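Local structure of 2,3-dihydroxybenzoate-AMP ligase (Bacillus subtilis, 1MDB) at residues 77-82 / 124-129; 108-113 / 135-140. The protein belongs to the ANL superfamily of AMP-binding enzymes, in which a large AMP-binding domain is followed by a smaller C-terminal domain. All coordinates share one frame; numbering follows the deposited sequence.

Contact 1. Residues 77-82 / 124-129. With SO4 (sulfate ion), chain B.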
loop_
_atom_site.group_PDB
_atom_site.type_symbol
_atom_site.label_atom_id
_atom_site.label_comp_id
_atom_site.label_asym_id
_atom_site.label_seq_id
_atom_site.Cartn_x
_atom_site.Cartn_y
_atom_site.Cartn_z
ATOM N N ARG A 77 10.686 18.613 5.172
ATOM C CA ARG A 77 10.373 17.208 4.997
ATOM C C ARG A 77 10.907 16.431 6.182
ATOM O O ARG A 77 11.984 16.727 6.713
ATOM C CB ARG A 77 10.964 16.660 3.696
ATOM C CG ARG A 77 10.067 16.903 2.499
ATOM C CD ARG A 77 10.056 18.374 2.135
ATOM N NE ARG A 77 11.332 18.766 1.544
ATOM C CZ ARG A 77 11.649 20.010 1.203
ATOM N NH1 ARG A 77 10.775 20.992 1.402
ATOM N NH2 ARG A 77 12.833 20.270 0.646
ATOM N N VAL A 78 10.135 15.443 6.618
ATOM C CA VAL A 78 10.544 14.628 7.746
ATOM C C VAL A 78 10.301 13.170 7.435
ATOM O O VAL A 78 9.155 12.727 7.317
ATOM C CB VAL A 78 9.786 15.036 9.027
ATOM C CG1 VAL A 78 10.158 14.125 10.179
ATOM C CG2 VAL A 78 10.116 16.491 9.374
ATOM N N VAL A 79 11.392 12.425 7.284
ATOM C CA VAL A 79 11.302 11.006 6.989
ATOM C C VAL A 79 10.825 10.283 8.233
ATOM O O VAL A 79 11.487 10.312 9.275
ATOM C CB VAL A 79 12.662 10.431 6.552
ATOM C CG1 VAL A 79 12.506 8.966 6.134
ATOM C CG2 VAL A 79 13.220 11.243 5.396
ATOM N N VAL A 80 9.654 9.662 8.123
ATOM C CA VAL A 80 9.056 8.908 9.223
ATOM C C VAL A 80 9.142 7.415 8.884
ATOM O O VAL A 80 8.648 6.969 7.846
ATOM C CB VAL A 80 7.557 9.300 9.435
ATOM C CG1 VAL A 80 7.001 8.620 10.688
ATOM C CG2 VAL A 80 7.412 10.814 9.556
ATOM N N GLN A 81 9.797 6.649 9.740
ATOM C CA GLN A 81 9.925 5.209 9.523
ATOM C C GLN A 81 9.568 4.468 10.810
ATOM O O GLN A 81 10.438 3.928 11.495
ATOM C CB GLN A 81 11.353 4.856 9.079
ATOM C CG GLN A 81 11.600 3.358 8.895
ATOM C CD GLN A 81 13.035 3.044 8.498
ATOM O OE1 GLN A 81 13.969 3.706 8.950
ATOM N NE2 GLN A 81 13.217 2.020 7.670
ATOM N N LEU A 82 8.277 4.443 11.124
ATOM C CA LEU A 82 7.784 3.795 12.342
ATOM C C LEU A 82 6.966 2.547 12.064
ATOM O O LEU A 82 6.340 2.424 11.020
ATOM C CB LEU A 82 6.924 4.777 13.145
ATOM C CG LEU A 82 7.648 6.004 13.701
ATOM C CD1 LEU A 82 6.645 6.947 14.335
ATOM C CD2 LEU A 82 8.714 5.560 14.705
ATOM N N ALA A 124 14.739 17.382 7.225
ATOM C CA ALA A 124 15.165 18.152 8.390
ATOM C C ALA A 124 15.210 17.262 9.625
ATOM O O ALA A 124 15.814 17.621 10.648
ATOM C CB ALA A 124 14.209 19.311 8.628
ATOM N N ALA A 125 14.560 16.104 9.532
ATOM C CA ALA A 125 14.511 15.160 10.640
ATOM C C ALA A 125 14.213 13.735 10.179
ATOM O O ALA A 125 13.651 13.503 9.102
ATOM C CB ALA A 125 13.476 15.620 11.666
ATOM N N TYR A 126 14.618 12.779 11.002
ATOM C CA TYR A 126 14.436 11.353 10.727
ATOM C C TYR A 126 13.827 10.812 12.000
ATOM O O TYR A 126 14.405 10.964 13.079
ATOM C CB TYR A 126 15.803 10.705 10.467
ATOM C CG TYR A 126 15.830 9.201 10.203
ATOM C CD1 TYR A 126 16.977 8.461 10.488
ATOM C CD2 TYR A 126 14.744 8.533 9.644
ATOM C CE1 TYR A 126 17.046 7.103 10.230
ATOM C CE2 TYR A 126 14.804 7.172 9.378
ATOM C CZ TYR A 126 15.963 6.461 9.675
ATOM O OH TYR A 126 16.059 5.113 9.404
ATOM N N ILE A 127 12.653 10.204 11.886
ATOM C CA ILE A 127 11.956 9.659 13.051
ATOM C C ILE A 127 11.851 8.130 13.003
ATOM O O ILE A 127 11.274 7.562 12.069
ATOM C CB ILE A 127 10.552 10.274 13.159
ATOM C CG1 ILE A 127 10.676 11.802 13.254
ATOM C CG2 ILE A 127 9.824 9.714 14.375
ATOM C CD1 ILE A 127 9.336 12.535 13.381
ATOM N N ILE A 128 12.405 7.478 14.023
ATOM C CA ILE A 128 12.425 6.016 14.110
ATOM C C ILE A 128 12.080 5.474 15.498
ATOM O O ILE A 128 12.068 6.212 16.488
ATOM C CB ILE A 128 13.831 5.459 13.812
ATOM C CG1 ILE A 128 14.849 6.154 14.725
ATOM C CG2 ILE A 128 14.192 5.641 12.343
ATOM C CD1 ILE A 128 16.204 5.476 14.772
ATOM N N PRO A 129 11.768 4.171 15.580
ATOM C CA PRO A 129 11.456 3.582 16.886
ATOM C C PRO A 129 12.840 3.160 17.388
ATOM O O PRO A 129 13.806 3.218 16.622
ATOM C CB PRO A 129 10.578 2.386 16.522
ATOM C CG PRO A 129 11.180 1.931 15.203
ATOM C CD PRO A 129 11.420 3.250 14.480
HETATM S S SO4 B . 10.915 24.275 -0.777
HETATM O O1 SO4 B . 11.576 22.984 -1.057
HETATM O O2 SO4 B . 9.609 24.332 -1.466
HETATM O O3 SO4 B . 10.711 24.416 0.678
HETATM O O4 SO4 B . 11.779 25.377 -1.250
#

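Contact 2. Residues 108-113 / 135-140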
loop_
_atom_site.group_PDB
_atom_site.type_symbol
_atom_site.label_atom_id
_atom_site.label_comp_id
_atom_site.label_asym_id
_atom_site.label_seq_id
_atom_site.Cartn_x
_atom_site.Cartn_y
_atom_site.Cartn_z
ATOM N N SER A 108 10.976 -1.950 6.634
ATOM C CA SER A 108 11.985 -2.764 5.973
ATOM C C SER A 108 13.083 -1.965 5.278
ATOM O O SER A 108 14.075 -2.532 4.830
ATOM C CB SER A 108 11.313 -3.667 4.940
ATOM O OG SER A 108 10.673 -2.866 3.963
ATOM N N HIS A 109 12.913 -0.658 5.162
ATOM C CA HIS A 109 13.937 0.134 4.492
ATOM C C HIS A 109 15.233 0.187 5.296
ATOM O O HIS A 109 15.223 0.134 6.524
ATOM C CB HIS A 109 13.404 1.540 4.206
ATOM C CG HIS A 109 12.371 1.565 3.125
ATOM N ND1 HIS A 109 11.364 2.506 3.071
ATOM C CD2 HIS A 109 12.170 0.738 2.072
ATOM C CE1 HIS A 109 10.584 2.253 2.035
ATOM N NE2 HIS A 109 11.050 1.185 1.413
ATOM N N ARG A 110 16.350 0.271 4.592
ATOM C CA ARG A 110 17.642 0.309 5.252
ATOM C C ARG A 110 18.425 1.548 4.825
ATOM O O ARG A 110 17.884 2.413 4.131
ATOM C CB ARG A 110 18.400 -0.992 4.963
ATOM C CG ARG A 110 17.718 -2.237 5.575
ATOM C CD ARG A 110 17.671 -2.156 7.101
ATOM N NE ARG A 110 17.013 -3.299 7.737
ATOM C CZ ARG A 110 15.770 -3.292 8.218
ATOM N NH1 ARG A 110 15.019 -2.199 8.140
ATOM N NH2 ARG A 110 15.281 -4.378 8.801
ATOM N N SER A 111 19.686 1.641 5.240
ATOM C CA SER A 111 20.499 2.818 4.954
ATOM C C SER A 111 20.513 3.306 3.512
ATOM O O SER A 111 20.474 4.505 3.269
ATOM C CB SER A 111 21.934 2.596 5.426
ATOM O OG SER A 111 22.600 1.691 4.578
ATOM N N SER A 112 20.571 2.393 2.553
ATOM C CA SER A 112 20.596 2.808 1.163
ATOM C C SER A 112 19.323 3.578 0.788
ATOM O O SER A 112 19.404 4.673 0.229
ATOM C CB SER A 112 20.769 1.596 0.252
ATOM O OG SER A 112 21.498 1.957 -0.905
ATOM N N GLU A 113 18.153 3.022 1.094
ATOM C CA GLU A 113 16.908 3.716 0.773
ATOM C C GLU A 113 16.692 4.937 1.674
ATOM O O GLU A 113 16.315 6.000 1.191
ATOM C CB GLU A 113 15.709 2.775 0.898
ATOM C CG GLU A 113 15.752 1.599 -0.056
ATOM C CD GLU A 113 15.924 0.289 0.666
ATOM O OE1 GLU A 113 16.752 0.220 1.605
ATOM O OE2 GLU A 113 15.231 -0.673 0.289
ATOM N N PHE A 135 15.092 -5.585 14.936
ATOM C CA PHE A 135 16.044 -4.669 14.310
ATOM C C PHE A 135 16.189 -3.375 15.110
ATOM O O PHE A 135 15.198 -2.742 15.476
ATOM C CB PHE A 135 15.614 -4.334 12.882
ATOM C CG PHE A 135 16.609 -3.489 12.135
ATOM C CD1 PHE A 135 17.810 -4.033 11.691
ATOM C CD2 PHE A 135 16.357 -2.139 11.897
ATOM C CE1 PHE A 135 18.748 -3.243 11.022
ATOM C CE2 PHE A 135 17.281 -1.342 11.234
ATOM C CZ PHE A 135 18.477 -1.890 10.795
ATOM N N ASP A 136 17.431 -2.995 15.386
ATOM C CA ASP A 136 17.725 -1.778 16.139
ATOM C C ASP A 136 17.876 -0.639 15.123
ATOM O O ASP A 136 18.864 -0.576 14.389
ATOM C CB ASP A 136 19.024 -1.953 16.931
ATOM C CG ASP A 136 19.341 -0.750 17.798
ATOM O OD1 ASP A 136 19.258 0.388 17.279
ATOM O OD2 ASP A 136 19.679 -0.941 18.987
ATOM N N TYR A 137 16.894 0.256 15.080
ATOM C CA TYR A 137 16.932 1.347 14.117
ATOM C C TYR A 137 17.911 2.474 14.417
ATOM O O TYR A 137 18.176 3.306 13.545
ATOM C CB TYR A 137 15.517 1.901 13.888
ATOM C CG TYR A 137 14.594 0.924 13.166
ATOM C CD1 TYR A 137 14.057 -0.186 13.830
ATOM C CD2 TYR A 137 14.294 1.089 11.814
ATOM C CE1 TYR A 137 13.245 -1.111 13.160
ATOM C CE2 TYR A 137 13.490 0.176 11.134
ATOM C CZ TYR A 137 12.970 -0.923 11.814
ATOM O OH TYR A 137 12.195 -1.842 11.145
ATOM N N ARG A 138 18.459 2.516 15.631
ATOM C CA ARG A 138 19.437 3.557 15.936
ATOM C C ARG A 138 20.725 3.249 15.190
ATOM O O ARG A 138 21.469 4.156 14.825
ATOM C CB ARG A 138 19.754 3.629 17.426
ATOM C CG ARG A 138 18.567 3.596 18.337
ATOM C CD ARG A 138 18.679 2.323 19.128
ATOM N NE ARG A 138 17.787 2.289 20.267
ATOM C CZ ARG A 138 17.853 1.365 21.212
ATOM N NH1 ARG A 138 18.767 0.402 21.137
ATOM N NH2 ARG A 138 17.026 1.427 22.243
ATOM N N SER A 139 21.000 1.966 14.976
ATOM C CA SER A 139 22.207 1.586 14.259
ATOM C C SER A 139 22.004 2.009 12.810
ATOM O O SER A 139 22.949 2.404 12.131
ATOM C CB SER A 139 22.462 0.068 14.364
ATOM O OG SER A 139 21.433 -0.670 13.729
ATOM N N LEU A 140 20.764 1.934 12.334
ATOM C CA LEU A 140 20.464 2.369 10.974
ATOM C C LEU A 140 20.663 3.895 10.961
ATOM O O LEU A 140 21.256 4.446 10.037
ATOM C CB LEU A 140 19.015 2.015 10.601
ATOM C CG LEU A 140 18.473 2.609 9.290
ATOM C CD1 LEU A 140 19.413 2.264 8.145
ATOM C CD2 LEU A 140 17.049 2.085 9.011
#

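Contact 1. Residues 77-82 / 124-129
Tyr126 reaches across to Val79 and Gln81 on the neighbouring strand. Its CB leaves the sheet on the same face as Val79, with CG anti to the backbone N (chi1 178°). Tyr126 CD2 then comes within 4.2 Å of Val79 CB, while Val79 O lies at the ring edge. Further out, Tyr126 CE2 passes 4.2 Å from Gln81 CB. At the tip Tyr126 OH donates to Gln81 OE1 at 2.6 Å, nearly in line with the amide C=O (169°). That amide is gripped at both ends, because Gln81 NE2 donates to Leu106 O. Ile128 CG2 lies over one face of the Tyr126 ring, nearer its edge than its centre.

The strands are parallel neighbours in an alpha/beta sheet, with 101-104 flanking 77-80 on its other edge. Backbone bonds run Ala124 N to Arg77 O, Ile127 N to Val79 O and Gln81 N to Ile127 O, each 2.9 Å. Val79 N to Ala125 O is more bent, 136° at the hydrogen. On the opposite face Val78 CG1 meets Ile127 CD1 at 3.7 Å, under helix 86-98. Past the strand, Leu82 CD2 packs 3.6 Å from Pro129 CD.

Contact 2. Residues 108-113 / 135-140
A cation-pi stack of Arg110 on Phe135 joins the start of helix 111-120 to the short strand 135-136, which runs antiparallel to strand 125-132 and leads straight into helix 137-147. The guanidinium lies flat over the ring, planes 6° apart, with Arg110 CZ 3.8 Å from the centroid of Phe135. NE sits above the CZ-CE1 end of the ring, NH2 above CG, and NH1 on the CE2-CD2 side. A bend at chi2 (-63°) brings the chain round to this position. Arg110 NH1 also donates to His109 O at 2.8 Å, approaching from above the carbonyl plane, and to Pro107 O.

Phe135 in turn brings CD2 over the centre of the Tyr137 ring, 3.4 Å above its plane, and Tyr137 OH is hydrogen-bonded to Pro107 O. Next to the stack, Leu140 sets its two methyl branches against the backbone of 109-111: CD1 is 3.0 Å from Ser111 N and a tight 3.4 Å from Ser111 CA, while CD2 lies 3.7 Å from His109 O. Arg110 is the N-cap residue of helix 111-120, and the carboxylate of Glu113, three residues on, accepts from Arg110 N through OE1 at 3.0 Å.

With carbonyl oxygens at NH1 and an aromatic face beneath the whole group, the guanidinium is fixed in rotation, and its positive charge is probably stabilised by the ring's pi cloud.

In the fold
The two contacts lie about 12 Å apart, centre to centre, and their segments alternate along the chain: 77-82, 108-113, 124-129, 135-140. Helix 111-120 leads from contact 2 into strand 125-132 of contact 1, and that strand in turn pairs with strand 135-136, so both contacts reach the same sheet. They touch directly: Gln81 NE2 probably donates to His109 O at 3.0 Å, and Leu140 CD2 packs against Tyr126 OH at 3.2 Å. Helices 111-120 and 137-147 thus lie together on the Val79-Tyr126 face. The side chain of His109 is about 10 Å from bound AMP, and neither contact holds a residue of the 2,3-dihydroxy-benzoic acid pocket.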